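Local structure of putative transcriptional regulator (Bacillus cytotoxicus NVH 391-98, 3K4H) at residues E107-N113 with T268-I274; V41-A45 with V259-E263; I57-V62 with R83-L88; R33-F38 with Y248-Y252. The protein probably acts as a LacI-family transcriptional regulator whose periplasmic-binding-protein-like core binds a glucose-containing glycan between its two lobes. Residues are numbered along the deposited sequence.

Interaction 1: E107-N113 with T268-I274; sequences EITYVDN and TAKCIII. With GLC (alpha-D-glucopyranose), chain C.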
loop_
_atom_site.group_PDB
_atom_site.type_symbol
_atom_site.label_atom_id
_atom_site.label_comp_id
_atom_site.label_asym_id
_atom_site.label_seq_id
_atom_site.Cartn_x
_atom_site.Cartn_y
_atom_site.Cartn_z
ATOM N N GLU A 107 -1.928 -13.021 -7.490
ATOM C CA GLU A 107 -3.049 -13.654 -8.215
ATOM C C GLU A 107 -4.430 -13.012 -7.997
ATOM O O GLU A 107 -5.286 -13.052 -8.887
ATOM C CB GLU A 107 -3.118 -15.155 -7.896
ATOM C CG GLU A 107 -2.176 -16.022 -8.719
ATOM C CD GLU A 107 -1.801 -17.327 -8.018
ATOM O OE1 GLU A 107 -2.337 -18.386 -8.423
ATOM O OE2 GLU A 107 -0.977 -17.296 -7.067
ATOM N N ILE A 108 -4.643 -12.436 -6.814
ATOM C CA ILE A 108 -5.949 -11.907 -6.417
ATOM C C ILE A 108 -6.016 -10.390 -6.553
ATOM O O ILE A 108 -5.080 -9.693 -6.132
ATOM C CB ILE A 108 -6.244 -12.287 -4.961
ATOM C CG1 ILE A 108 -6.190 -13.805 -4.792
ATOM C CG2 ILE A 108 -7.601 -11.725 -4.490
ATOM C CD1 ILE A 108 -5.831 -14.254 -3.367
ATOM N N THR A 109 -7.135 -9.860 -7.003
ATOM C CA THR A 109 -7.307 -8.419 -7.056
ATOM C C THR A 109 -8.068 -7.922 -5.861
ATOM O O THR A 109 -9.115 -8.385 -5.581
ATOM C CB THR A 109 -8.113 -8.034 -8.223
ATOM O OG1 THR A 109 -7.632 -8.745 -9.345
ATOM C CG2 THR A 109 -7.950 -6.617 -8.477
ATOM N N TYR A 110 -7.519 -6.973 -5.147
ATOM C CA TYR A 110 -8.120 -6.542 -3.938
ATOM C C TYR A 110 -8.058 -5.066 -3.705
ATOM O O TYR A 110 -7.269 -4.420 -4.276
ATOM C CB TYR A 110 -7.541 -7.331 -2.798
ATOM C CG TYR A 110 -6.173 -6.959 -2.413
ATOM C CD1 TYR A 110 -5.953 -5.915 -1.590
ATOM C CD2 TYR A 110 -5.103 -7.680 -2.832
ATOM C CE1 TYR A 110 -4.732 -5.583 -1.223
ATOM C CE2 TYR A 110 -3.867 -7.346 -2.471
ATOM C CZ TYR A 110 -3.683 -6.292 -1.664
ATOM O OH TYR A 110 -2.431 -5.939 -1.280
ATOM N N VAL A 111 -8.956 -4.553 -2.885
ATOM C CA VAL A 111 -9.025 -3.162 -2.496
ATOM C C VAL A 111 -8.823 -3.055 -1.006
ATOM O O VAL A 111 -9.316 -3.845 -0.294
ATOM C CB VAL A 111 -10.342 -2.599 -2.823
ATOM C CG1 VAL A 111 -10.336 -1.204 -2.575
ATOM C CG2 VAL A 111 -10.618 -2.814 -4.197
ATOM N N ASP A 112 -8.004 -2.144 -0.540
ATOM C CA ASP A 112 -7.706 -2.093 0.865
ATOM C C ASP A 112 -7.228 -0.755 1.265
ATOM O O ASP A 112 -7.026 0.044 0.452
ATOM C CB ASP A 112 -6.667 -3.124 1.187
ATOM C CG ASP A 112 -6.595 -3.445 2.616
ATOM O OD1 ASP A 112 -7.516 -3.143 3.335
ATOM O OD2 ASP A 112 -5.609 -4.015 3.027
ATOM N N ASN A 113 -7.135 -0.485 2.542
ATOM C CA ASN A 113 -6.414 0.659 3.015
ATOM C C ASN A 113 -5.067 0.198 3.474
ATOM O O ASN A 113 -4.895 -0.930 3.732
ATOM C CB ASN A 113 -7.052 1.268 4.217
ATOM C CG ASN A 113 -8.474 1.419 4.097
ATOM O OD1 ASN A 113 -9.211 0.612 4.556
ATOM N ND2 ASN A 113 -8.886 2.503 3.569
ATOM N N THR A 268 -5.283 -8.644 -15.303
ATOM C CA THR A 268 -4.133 -8.635 -14.470
ATOM C C THR A 268 -4.603 -8.275 -13.097
ATOM O O THR A 268 -5.491 -7.468 -12.929
ATOM C CB THR A 268 -3.174 -7.600 -14.918
ATOM O OG1 THR A 268 -3.610 -7.073 -16.178
ATOM C CG2 THR A 268 -1.830 -8.221 -15.043
ATOM N N ALA A 269 -4.004 -8.913 -12.119
ATOM C CA ALA A 269 -4.305 -8.674 -10.746
ATOM C C ALA A 269 -3.462 -7.585 -10.151
ATOM O O ALA A 269 -2.275 -7.648 -10.135
ATOM C CB ALA A 269 -4.120 -9.912 -9.998
ATOM N N LYS A 270 -4.139 -6.585 -9.640
ATOM C CA LYS A 270 -3.562 -5.430 -8.976
ATOM C C LYS A 270 -4.166 -5.300 -7.589
ATOM O O LYS A 270 -5.138 -5.970 -7.261
ATOM C CB LYS A 270 -3.896 -4.168 -9.767
ATOM C CG LYS A 270 -5.375 -4.075 -10.111
ATOM C CD LYS A 270 -5.678 -2.893 -10.983
ATOM C CE LYS A 270 -6.481 -3.337 -12.200
ATOM N NZ LYS A 270 -7.795 -2.606 -12.290
ATOM N N CYS A 271 -3.597 -4.402 -6.802
ATOM C CA CYS A 271 -4.121 -4.009 -5.519
ATOM C C CYS A 271 -4.429 -2.511 -5.552
ATOM O O CYS A 271 -3.663 -1.745 -6.105
ATOM C CB CYS A 271 -3.060 -4.340 -4.481
ATOM S SG CYS A 271 -3.040 -3.327 -3.024
ATOM N N ILE A 272 -5.533 -2.085 -4.962
ATOM C CA ILE A 272 -5.916 -0.663 -4.954
ATOM C C ILE A 272 -5.957 -0.120 -3.531
ATOM O O ILE A 272 -6.710 -0.613 -2.704
ATOM C CB ILE A 272 -7.284 -0.440 -5.655
ATOM C CG1 ILE A 272 -7.203 -1.000 -7.082
ATOM C CG2 ILE A 272 -7.642 1.017 -5.676
ATOM C CD1 ILE A 272 -8.385 -0.709 -8.013
ATOM N N ILE A 273 -5.148 0.891 -3.233
ATOM C CA ILE A 273 -5.059 1.390 -1.862
ATOM C C ILE A 273 -5.789 2.720 -1.714
ATOM O O ILE A 273 -5.386 3.725 -2.323
ATOM C CB ILE A 273 -3.594 1.516 -1.385
ATOM C CG1 ILE A 273 -2.872 0.172 -1.471
ATOM C CG2 ILE A 273 -3.519 2.061 0.041
ATOM C CD1 ILE A 273 -3.561 -0.990 -0.776
ATOM N N ILE A 274 -6.849 2.721 -0.909
ATOM C CA ILE A 274 -7.679 3.903 -0.691
ATOM C C ILE A 274 -7.128 4.647 0.528
ATOM O O ILE A 274 -6.839 4.027 1.553
ATOM C CB ILE A 274 -9.173 3.475 -0.467
ATOM C CG1 ILE A 274 -9.975 3.431 -1.772
ATOM C CG2 ILE A 274 -9.900 4.414 0.467
ATOM C CD1 ILE A 274 -9.570 2.361 -2.744
HETATM C C1 GLC C . -13.196 -4.213 5.762
HETATM C C2 GLC C . -12.802 -5.514 5.096
HETATM C C3 GLC C . -11.324 -5.721 5.379
HETATM C C4 GLC C . -10.498 -4.539 4.838
HETATM C C5 GLC C . -11.039 -3.228 5.360
HETATM C C6 GLC C . -10.316 -2.095 4.674
HETATM O O2 GLC C . -13.559 -6.559 5.664
HETATM O O3 GLC C . -10.981 -6.987 4.863
HETATM O O4 GLC C . -9.203 -4.538 5.349
HETATM O O5 GLC C . -12.450 -3.145 5.189
HETATM O O6 GLC C . -9.502 -1.508 5.653
#
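These two segments form the parallel strand pair at the edge, within this chain, of the six-stranded sheet of the N-terminal lobe, a Rossmann-like lobe of the periplasmic-binding-protein fold; strand 271-273, which precedes the chain's last crossing between the lobes, runs beside strand 110-112 at 18°. Beyond Cys271 and Ile273 a strand of the second subunit continues the sheet, antiparallel. At the start, Glu107 O touches Ala269 CB at 3.5 Å. Thr109 then presses CG2 to 3.1 Å from Lys270 O, while its OG1 is hydrogen-bonded to Lys261 NZ of helix 247-264. Tyr110 opens the ladder with a weak hydrogen bond from its N to Lys270 O (3.3 Å) and a firm one from Ile272 N to its O (3.0 Å). Cys271 CB lies over one face of the Tyr110 ring, 3.8 Å from its centroid (CH-pi), and Cys271 SG is 3.9 Å from that centroid, obliquely, a sulfur-aromatic contact. Val111 faces the other side of the sheet, toward helix 247-264, and meets Ile274 (CG1 to CD1, 3.7 Å). Asp112 bridges through N to Ile272 O (2.9 Å) and receives Ile274 N at its own O (3.0 Å). At the strand's C-terminal end, where ligands bind in such folds, Asp112 OD1 accepts a hydrogen bond from glucose O4 at 3.0 Å. Asn113 divides its amide: ND2 donates to Ile274 O at 3.3 Å, and OD1 accepts a very short bond of 2.4 Å from glucose O6.

Interaction 2: V41-A45 with V259-E263; sequences VEGYA and VDKVE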
loop_
_atom_site.group_PDB
_atom_site.type_symbol
_atom_site.label_atom_id
_atom_site.label_comp_id
_atom_site.label_asym_id
_atom_site.label_seq_id
_atom_site.Cartn_x
_atom_site.Cartn_y
_atom_site.Cartn_z
ATOM N N VAL A 41 -23.725 2.730 -12.556
ATOM C CA VAL A 41 -23.075 3.272 -13.749
ATOM C C VAL A 41 -23.043 2.283 -14.924
ATOM O O VAL A 41 -23.247 2.677 -16.061
ATOM C CB VAL A 41 -21.645 3.738 -13.424
ATOM C CG1 VAL A 41 -20.890 4.093 -14.685
ATOM C CG2 VAL A 41 -21.660 4.918 -12.448
ATOM N N GLU A 42 -22.811 1.003 -14.638
ATOM C CA GLU A 42 -22.731 -0.039 -15.657
ATOM C C GLU A 42 -23.945 -0.980 -15.684
ATOM O O GLU A 42 -23.867 -2.100 -16.196
ATOM C CB GLU A 42 -21.471 -0.855 -15.426
ATOM C CG GLU A 42 -20.188 -0.026 -15.358
ATOM C CD GLU A 42 -19.827 0.642 -16.682
ATOM O OE1 GLU A 42 -20.295 0.174 -17.742
ATOM O OE2 GLU A 42 -19.077 1.639 -16.656
ATOM N N GLY A 43 -25.056 -0.546 -15.103
ATOM C CA GLY A 43 -26.285 -1.346 -15.078
ATOM C C GLY A 43 -26.128 -2.727 -14.481
ATOM O O GLY A 43 -26.642 -3.694 -15.021
ATOM N N TYR A 44 -25.398 -2.822 -13.377
ATOM C CA TYR A 44 -25.305 -4.053 -12.620
ATOM C C TYR A 44 -26.183 -3.924 -11.380
ATOM O O TYR A 44 -26.287 -2.847 -10.799
ATOM C CB TYR A 44 -23.854 -4.328 -12.211
ATOM C CG TYR A 44 -23.001 -4.982 -13.283
ATOM C CD1 TYR A 44 -22.442 -4.226 -14.318
ATOM C CD2 TYR A 44 -22.750 -6.362 -13.268
ATOM C CE1 TYR A 44 -21.664 -4.821 -15.288
ATOM C CE2 TYR A 44 -21.977 -6.962 -14.233
ATOM C CZ TYR A 44 -21.431 -6.189 -15.241
ATOM O OH TYR A 44 -20.652 -6.783 -16.232
ATOM N N ALA A 45 -26.814 -5.037 -11.006
ATOM C CA ALA A 45 -27.658 -5.150 -9.830
ATOM C C ALA A 45 -26.882 -5.982 -8.831
ATOM O O ALA A 45 -25.808 -6.485 -9.162
ATOM C CB ALA A 45 -28.947 -5.835 -10.171
ATOM N N VAL A 259 -16.027 -5.399 -12.111
ATOM C CA VAL A 259 -16.696 -5.303 -13.398
ATOM C C VAL A 259 -15.646 -5.292 -14.497
ATOM O O VAL A 259 -15.814 -5.913 -15.544
ATOM C CB VAL A 259 -17.620 -4.057 -13.461
ATOM C CG1 VAL A 259 -18.073 -3.746 -14.865
ATOM C CG2 VAL A 259 -18.839 -4.286 -12.594
ATOM N N ASP A 260 -14.541 -4.610 -14.243
ATOM C CA ASP A 260 -13.446 -4.584 -15.202
ATOM C C ASP A 260 -12.971 -6.025 -15.403
ATOM O O ASP A 260 -12.911 -6.521 -16.520
ATOM C CB ASP A 260 -12.331 -3.671 -14.701
ATOM C CG ASP A 260 -11.145 -3.640 -15.619
ATOM O OD1 ASP A 260 -11.285 -3.321 -16.828
ATOM O OD2 ASP A 260 -10.048 -3.935 -15.116
ATOM N N LYS A 261 -12.703 -6.707 -14.299
ATOM C CA LYS A 261 -12.295 -8.106 -14.319
ATOM C C LYS A 261 -13.298 -8.975 -15.061
ATOM O O LYS A 261 -12.902 -9.875 -15.794
ATOM C CB LYS A 261 -12.134 -8.608 -12.893
ATOM C CG LYS A 261 -11.491 -9.972 -12.769
ATOM C CD LYS A 261 -10.814 -10.128 -11.399
ATOM C CE LYS A 261 -10.200 -11.496 -11.275
ATOM N NZ LYS A 261 -8.878 -11.405 -10.629
ATOM N N VAL A 262 -14.560 -8.720 -14.827
ATOM C CA VAL A 262 -15.555 -9.487 -15.495
ATOM C C VAL A 262 -15.707 -9.161 -16.923
ATOM O O VAL A 262 -15.728 -10.025 -17.747
ATOM C CB VAL A 262 -16.876 -9.203 -14.896
ATOM C CG1 VAL A 262 -17.895 -9.719 -15.728
ATOM C CG2 VAL A 262 -16.969 -9.824 -13.612
ATOM N N GLU A 263 -15.925 -7.913 -17.240
ATOM C CA GLU A 263 -15.965 -7.616 -18.630
ATOM C C GLU A 263 -14.744 -7.755 -19.500
ATOM O O GLU A 263 -14.836 -8.251 -20.587
ATOM C CB GLU A 263 -16.614 -6.280 -18.810
ATOM C CG GLU A 263 -17.953 -6.311 -18.240
ATOM C CD GLU A 263 -18.636 -5.057 -18.390
ATOM O OE1 GLU A 263 -18.020 -4.125 -18.871
ATOM O OE2 GLU A 263 -19.788 -4.985 -18.015
#
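A single hydrogen bond provides the polar part of this small contact, which buries 202 Å² in all: Tyr44 OH donates to Glu263 OE2 at 2.7 Å. The carboxylate oxygen lies near the plane of the phenol ring, at its edge, and the m, t rotamer of Glu263 stretches the side chain out from the helix to reach it. Val262 CG1 packs beside the same hydroxyl in van der Waals contact, 4.1 Å from Tyr44 OH. Apolar contacts fill in behind. Val259, one helical turn before Glu263, lays CG2 over a face of the Tyr44 ring, 4.0 Å from the centroid and 13° off the ring normal, a CH-pi contact, while its CG1 comes to 3.8 Å from Tyr44 CE1. This second methyl, Val259 CG1, is 4.3 Å from Glu42 CG. In the fold, this is where the turn joining helix 27-41 to strand 45-48, part of a beta-alpha-beta crossover in the N-terminal lobe, meets the C-terminal part of helix 247-264. The turn owes its shape to a Schellman motif: Gly43, with positive phi, is the C-prime residue, and the backbone bonds Tyr44 N to Ala39 O and Gly43 N to His40 O close the helix. Directly after this cap, Tyr44 has its CA-to-CB bond toward the second helix. Leu11 of strand 10-14 also touches both Tyr44 and Val259, and Lys9 packs against Tyr44 and Glu263.

Interaction 3: I57-V62 with R83-L88; sequences IFNGVV and RIIQYL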
loop_
_atom_site.group_PDB
_atom_site.type_symbol
_atom_site.label_atom_id
_atom_site.label_comp_id
_atom_site.label_asym_id
_atom_site.label_seq_id
_atom_site.Cartn_x
_atom_site.Cartn_y
_atom_site.Cartn_z
ATOM N N ILE A 57 -23.162 -19.926 4.462
ATOM C CA ILE A 57 -22.615 -18.913 3.580
ATOM C C ILE A 57 -21.874 -19.557 2.406
ATOM O O ILE A 57 -21.920 -19.054 1.273
ATOM C CB ILE A 57 -21.685 -17.959 4.337
ATOM C CG1 ILE A 57 -22.490 -17.093 5.287
ATOM C CG2 ILE A 57 -20.974 -17.032 3.392
ATOM C CD1 ILE A 57 -21.653 -16.186 6.134
ATOM N N PHE A 58 -21.203 -20.678 2.666
ATOM C CA PHE A 58 -20.533 -21.410 1.598
ATOM C C PHE A 58 -21.578 -21.828 0.581
ATOM O O PHE A 58 -21.511 -21.409 -0.580
ATOM C CB PHE A 58 -19.789 -22.626 2.137
ATOM C CG PHE A 58 -18.903 -23.290 1.116
ATOM C CD1 PHE A 58 -17.691 -22.715 0.744
ATOM C CD2 PHE A 58 -19.290 -24.480 0.512
ATOM C CE1 PHE A 58 -16.878 -23.322 -0.208
ATOM C CE2 PHE A 58 -18.488 -25.091 -0.448
ATOM C CZ PHE A 58 -17.287 -24.516 -0.809
ATOM N N ASN A 59 -22.564 -22.609 1.021
ATOM C CA ASN A 59 -23.645 -23.007 0.142
ATOM C C ASN A 59 -24.160 -21.801 -0.648
ATOM O O ASN A 59 -24.360 -21.885 -1.879
ATOM C CB ASN A 59 -24.759 -23.726 0.902
ATOM C CG ASN A 59 -24.226 -24.825 1.832
ATOM O OD1 ASN A 59 -23.011 -25.026 1.933
ATOM N ND2 ASN A 59 -25.135 -25.541 2.515
ATOM N N GLY A 60 -24.306 -20.669 0.039
ATOM C CA GLY A 60 -24.787 -19.480 -0.606
ATOM C C GLY A 60 -23.986 -19.145 -1.864
ATOM O O GLY A 60 -24.570 -18.924 -2.946
ATOM N N VAL A 61 -22.659 -19.108 -1.714
ATOM C CA VAL A 61 -21.764 -18.702 -2.789
ATOM C C VAL A 61 -21.766 -19.737 -3.902
ATOM O O VAL A 61 -21.727 -19.410 -5.093
ATOM C CB VAL A 61 -20.327 -18.499 -2.278
ATOM C CG1 VAL A 61 -19.317 -18.615 -3.416
ATOM C CG2 VAL A 61 -20.180 -17.147 -1.540
ATOM N N VAL A 62 -21.821 -20.993 -3.493
ATOM C CA VAL A 62 -21.843 -22.118 -4.413
ATOM C C VAL A 62 -23.077 -22.078 -5.319
ATOM O O VAL A 62 -22.957 -22.266 -6.516
ATOM C CB VAL A 62 -21.682 -23.439 -3.611
ATOM C CG1 VAL A 62 -22.202 -24.613 -4.351
ATOM C CG2 VAL A 62 -20.214 -23.641 -3.278
ATOM N N ARG A 83 -12.426 -20.912 2.717
ATOM C CA ARG A 83 -12.894 -21.861 1.735
ATOM C C ARG A 83 -13.482 -21.088 0.551
ATOM O O ARG A 83 -13.264 -21.478 -0.604
ATOM C CB ARG A 83 -13.995 -22.780 2.285
ATOM C CG ARG A 83 -13.685 -23.587 3.502
ATOM C CD ARG A 83 -14.973 -23.838 4.254
ATOM N NE ARG A 83 -15.837 -24.733 3.493
ATOM C CZ ARG A 83 -17.114 -25.016 3.755
ATOM N NH1 ARG A 83 -17.756 -24.478 4.780
ATOM N NH2 ARG A 83 -17.757 -25.856 2.966
ATOM N N ILE A 84 -14.240 -20.017 0.822
ATOM C CA ILE A 84 -14.930 -19.309 -0.263
ATOM C C ILE A 84 -13.951 -18.986 -1.381
ATOM O O ILE A 84 -14.233 -19.250 -2.554
ATOM C CB ILE A 84 -15.642 -18.007 0.181
ATOM C CG1 ILE A 84 -16.556 -18.215 1.398
ATOM C CG2 ILE A 84 -16.463 -17.435 -0.962
ATOM C CD1 ILE A 84 -17.819 -18.875 1.098
ATOM N N ILE A 85 -12.798 -18.428 -1.006
ATOM C CA ILE A 85 -11.740 -18.111 -1.961
ATOM C C ILE A 85 -11.165 -19.357 -2.625
ATOM O O ILE A 85 -10.967 -19.336 -3.840
ATOM C CB ILE A 85 -10.586 -17.314 -1.338
ATOM C CG1 ILE A 85 -11.079 -15.962 -0.847
ATOM C CG2 ILE A 85 -9.443 -17.089 -2.373
ATOM C CD1 ILE A 85 -9.954 -15.106 -0.251
ATOM N N GLN A 86 -10.887 -20.423 -1.859
ATOM C CA GLN A 86 -10.401 -21.678 -2.462
ATOM C C GLN A 86 -11.375 -22.107 -3.540
ATOM O O GLN A 86 -10.964 -22.545 -4.609
ATOM C CB GLN A 86 -10.197 -22.831 -1.447
ATOM C CG GLN A 86 -8.733 -23.159 -1.029
ATOM C CD GLN A 86 -7.717 -23.326 -2.207
ATOM O OE1 GLN A 86 -6.797 -22.501 -2.370
ATOM N NE2 GLN A 86 -7.876 -24.395 -3.008
ATOM N N TYR A 87 -12.663 -21.944 -3.269
ATOM C CA TYR A 87 -13.677 -22.384 -4.186
ATOM C C TYR A 87 -13.647 -21.567 -5.451
ATOM O O TYR A 87 -13.588 -22.128 -6.554
ATOM C CB TYR A 87 -15.072 -22.325 -3.563
ATOM C CG TYR A 87 -16.163 -22.668 -4.556
ATOM C CD1 TYR A 87 -16.895 -21.662 -5.187
ATOM C CD2 TYR A 87 -16.432 -24.001 -4.903
ATOM C CE1 TYR A 87 -17.885 -21.979 -6.129
ATOM C CE2 TYR A 87 -17.418 -24.326 -5.834
ATOM C CZ TYR A 87 -18.143 -23.313 -6.444
ATOM O OH TYR A 87 -19.121 -23.607 -7.371
ATOM N N LEU A 88 -13.698 -20.249 -5.295
ATOM C CA LEU A 88 -13.794 -19.359 -6.434
ATOM C C LEU A 88 -12.534 -19.446 -7.265
ATOM O O LEU A 88 -12.599 -19.398 -8.492
ATOM C CB LEU A 88 -14.055 -17.915 -5.996
ATOM C CG LEU A 88 -15.350 -17.568 -5.251
ATOM C CD1 LEU A 88 -15.369 -16.095 -4.951
ATOM C CD2 LEU A 88 -16.591 -17.957 -6.050
#
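Phe58, with 109 Å² covered, is the centre of this helix-helix contact. Its CA-to-CB bond points toward helix 83-90, and the guanidinium of Arg83 lies flat on one face of its ring: the planes meet at 19°, and Arg83 CZ is 3.9 Å from the centroid, a cation-pi stack. Arg83 is held from elsewhere too, by a salt bridge from NH1 to Glu54 in the first turn of helix 54-66. Tyr87, one turn after Arg83, contributes 74 Å². Its CB is 3.9 Å from Phe58 CE1, and Val62 CG2 sits over one face of its ring, 3.8 Å from the centroid, in a CH-pi contact. Ile84 contributes almost as much, 73 Å², and works nearer the sheet: its CD1 touches Phe58 CD1 at 3.9 Å, and its CG2 meets Val61 CG2 at 3.8 Å. Val61 CG1 reaches Leu88 CD2 at 3.8 Å, and both residues rest on Ile73 of strand 72-75. The axes of segments 57-62 and 83-88 come within 10.3 Å, with 21° between their directions. Near-parallel helices lying side by side on one face of a parallel sheet, joined through strand 72-75, are characteristic of successive beta-alpha-beta crossovers in a Rossmann-like lobe.

Interaction 4: R33-F38 with Y248-Y252; sequences RGISSF and YQLGY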
loop_
_atom_site.group_PDB
_atom_site.type_symbol
_atom_site.label_atom_id
_atom_site.label_comp_id
_atom_site.label_asym_id
_atom_site.label_seq_id
_atom_site.Cartn_x
_atom_site.Cartn_y
_atom_site.Cartn_z
ATOM N N ARG A 33 -23.159 0.784 -0.139
ATOM C CA ARG A 33 -23.600 2.021 -0.739
ATOM C C ARG A 33 -22.607 2.487 -1.812
ATOM O O ARG A 33 -22.989 3.108 -2.798
ATOM C CB ARG A 33 -23.748 3.053 0.355
ATOM C CG ARG A 33 -24.434 4.337 -0.037
ATOM C CD ARG A 33 -24.125 5.408 1.017
ATOM N NE ARG A 33 -23.879 6.662 0.325
ATOM C CZ ARG A 33 -22.909 7.518 0.624
ATOM N NH1 ARG A 33 -22.066 7.280 1.631
ATOM N NH2 ARG A 33 -22.789 8.616 -0.100
ATOM N N GLY A 34 -21.328 2.188 -1.625
ATOM C CA GLY A 34 -20.316 2.544 -2.624
ATOM C C GLY A 34 -20.404 1.551 -3.772
ATOM O O GLY A 34 -20.269 1.910 -4.959
ATOM N N ILE A 35 -20.645 0.293 -3.412
ATOM C CA ILE A 35 -20.683 -0.777 -4.389
ATOM C C ILE A 35 -21.797 -0.453 -5.390
ATOM O O ILE A 35 -21.575 -0.436 -6.613
ATOM C CB ILE A 35 -20.864 -2.153 -3.705
ATOM C CG1 ILE A 35 -19.511 -2.641 -3.179
ATOM C CG2 ILE A 35 -21.389 -3.158 -4.681
ATOM C CD1 ILE A 35 -19.582 -3.645 -2.053
ATOM N N SER A 36 -22.971 -0.152 -4.841
ATOM C CA SER A 36 -24.172 0.141 -5.592
ATOM C C SER A 36 -24.021 1.397 -6.476
ATOM O O SER A 36 -24.482 1.437 -7.638
ATOM C CB SER A 36 -25.312 0.344 -4.604
ATOM O OG SER A 36 -26.472 0.760 -5.281
ATOM N N SER A 37 -23.386 2.429 -5.919
ATOM C CA SER A 37 -23.218 3.672 -6.649
ATOM C C SER A 37 -22.505 3.408 -7.984
ATOM O O SER A 37 -22.887 3.963 -9.003
ATOM C CB SER A 37 -22.501 4.706 -5.784
ATOM O OG SER A 37 -22.175 5.867 -6.522
ATOM N N PHE A 38 -21.513 2.521 -7.974
ATOM C CA PHE A 38 -20.861 2.102 -9.211
ATOM C C PHE A 38 -21.666 1.088 -10.040
ATOM O O PHE A 38 -21.811 1.232 -11.265
ATOM C CB PHE A 38 -19.446 1.559 -8.973
ATOM C CG PHE A 38 -18.688 1.350 -10.240
ATOM C CD1 PHE A 38 -18.009 2.401 -10.833
ATOM C CD2 PHE A 38 -18.714 0.127 -10.886
ATOM C CE1 PHE A 38 -17.333 2.236 -12.022
ATOM C CE2 PHE A 38 -18.042 -0.048 -12.082
ATOM C CZ PHE A 38 -17.344 1.018 -12.647
ATOM N N TYR A 248 -16.822 4.131 1.694
ATOM C CA TYR A 248 -17.581 4.240 0.470
ATOM C C TYR A 248 -16.661 3.969 -0.718
ATOM O O TYR A 248 -17.010 3.230 -1.640
ATOM C CB TYR A 248 -18.174 5.648 0.380
ATOM C CG TYR A 248 -18.832 6.001 -0.930
ATOM C CD1 TYR A 248 -20.205 5.858 -1.090
ATOM C CD2 TYR A 248 -18.087 6.476 -2.016
ATOM C CE1 TYR A 248 -20.832 6.193 -2.293
ATOM C CE2 TYR A 248 -18.692 6.807 -3.223
ATOM C CZ TYR A 248 -20.071 6.668 -3.342
ATOM O OH TYR A 248 -20.714 6.968 -4.514
ATOM N N GLN A 249 -15.483 4.585 -0.702
ATOM C CA GLN A 249 -14.583 4.495 -1.838
ATOM C C GLN A 249 -14.019 3.069 -1.926
ATOM O O GLN A 249 -13.803 2.563 -3.036
ATOM C CB GLN A 249 -13.489 5.559 -1.762
ATOM C CG GLN A 249 -13.157 6.188 -3.110
ATOM C CD GLN A 249 -14.334 6.958 -3.792
ATOM O OE1 GLN A 249 -14.980 7.831 -3.183
ATOM N NE2 GLN A 249 -14.570 6.658 -5.078
ATOM N N LEU A 250 -13.849 2.408 -0.774
ATOM C CA LEU A 250 -13.472 1.008 -0.759
ATOM C C LEU A 250 -14.487 0.241 -1.584
ATOM O O LEU A 250 -14.112 -0.586 -2.389
ATOM C CB LEU A 250 -13.426 0.434 0.668
ATOM C CG LEU A 250 -12.320 0.816 1.664
ATOM C CD1 LEU A 250 -12.596 0.111 2.994
ATOM C CD2 LEU A 250 -10.900 0.494 1.174
ATOM N N GLY A 251 -15.771 0.537 -1.392
ATOM C CA GLY A 251 -16.855 -0.190 -2.044
ATOM C C GLY A 251 -16.906 0.100 -3.524
ATOM O O GLY A 251 -16.993 -0.812 -4.347
ATOM N N TYR A 252 -16.805 1.382 -3.853
ATOM C CA TYR A 252 -16.994 1.859 -5.199
ATOM C C TYR A 252 -15.879 1.281 -6.034
ATOM O O TYR A 252 -16.108 0.645 -7.068
ATOM C CB TYR A 252 -16.885 3.363 -5.170
ATOM C CG TYR A 252 -17.182 4.060 -6.467
ATOM C CD1 TYR A 252 -18.446 4.589 -6.708
ATOM C CD2 TYR A 252 -16.198 4.230 -7.443
ATOM C CE1 TYR A 252 -18.735 5.260 -7.895
ATOM C CE2 TYR A 252 -16.487 4.882 -8.641
ATOM C CZ TYR A 252 -17.756 5.400 -8.846
ATOM O OH TYR A 252 -18.069 6.075 -9.990
#
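This is a close helix-helix crossing in the N-terminal lobe, where helix 27-41 packs on helix 247-264, the helix that precedes the lobe's last parallel strand. The axes of segments 33-38 and 248-252 approach to 6.6 Å at 43°, a distance made possible by glycine on both sides. Gly34 C and Gly251 C lie 3.8 Å apart, and a CB on Gly34 would clash with Tyr248 O. Two CA-H...O contacts use this proximity: Gly34 CA to Tyr248 O (3.5 Å) and Tyr252 CA to Gly34 O (3.3 Å). Tyrosines flank the crossing. Gly34 CA sits over the Tyr248 ring, whose OH shares a 2.7 Å hydrogen bond with Ser37 OG. Tyr252 receives the edge of Phe38 on its face, a T-shaped pair with centroids 5.2 Å apart. Leu250, between these tyrosines in sequence, turns away toward Asn113 and the bound glycan. Such glycine-mediated packing of neighbouring helices on one face of a parallel sheet fits the alpha/beta lobe of a periplasmic-binding-protein fold.

Overall arrangement
All four contacts lie in the N-terminal lobe. Interaction 3 joins two helices close in sequence, whereas interactions 1, 2 and 4 each tie an early part of the chain to its late return at residues 248-274, after most of the C-terminal lobe has been built; the chain then crosses once more to add strand 277-279 there. Interactions 2 and 4 share helix 247-264, their centres 13 Å apart, and touch through Val259 and Phe38. That helix leads to strand 271-273 of interaction 1, where Leu250 packs on Asn113 and Lys261 reaches Thr109. The centres of interactions 3 and 1 are about 20 Å apart. The returning helix and strand thus complete the lobe, bordering the glycan pocket at one end and the second subunit at the sheet edge.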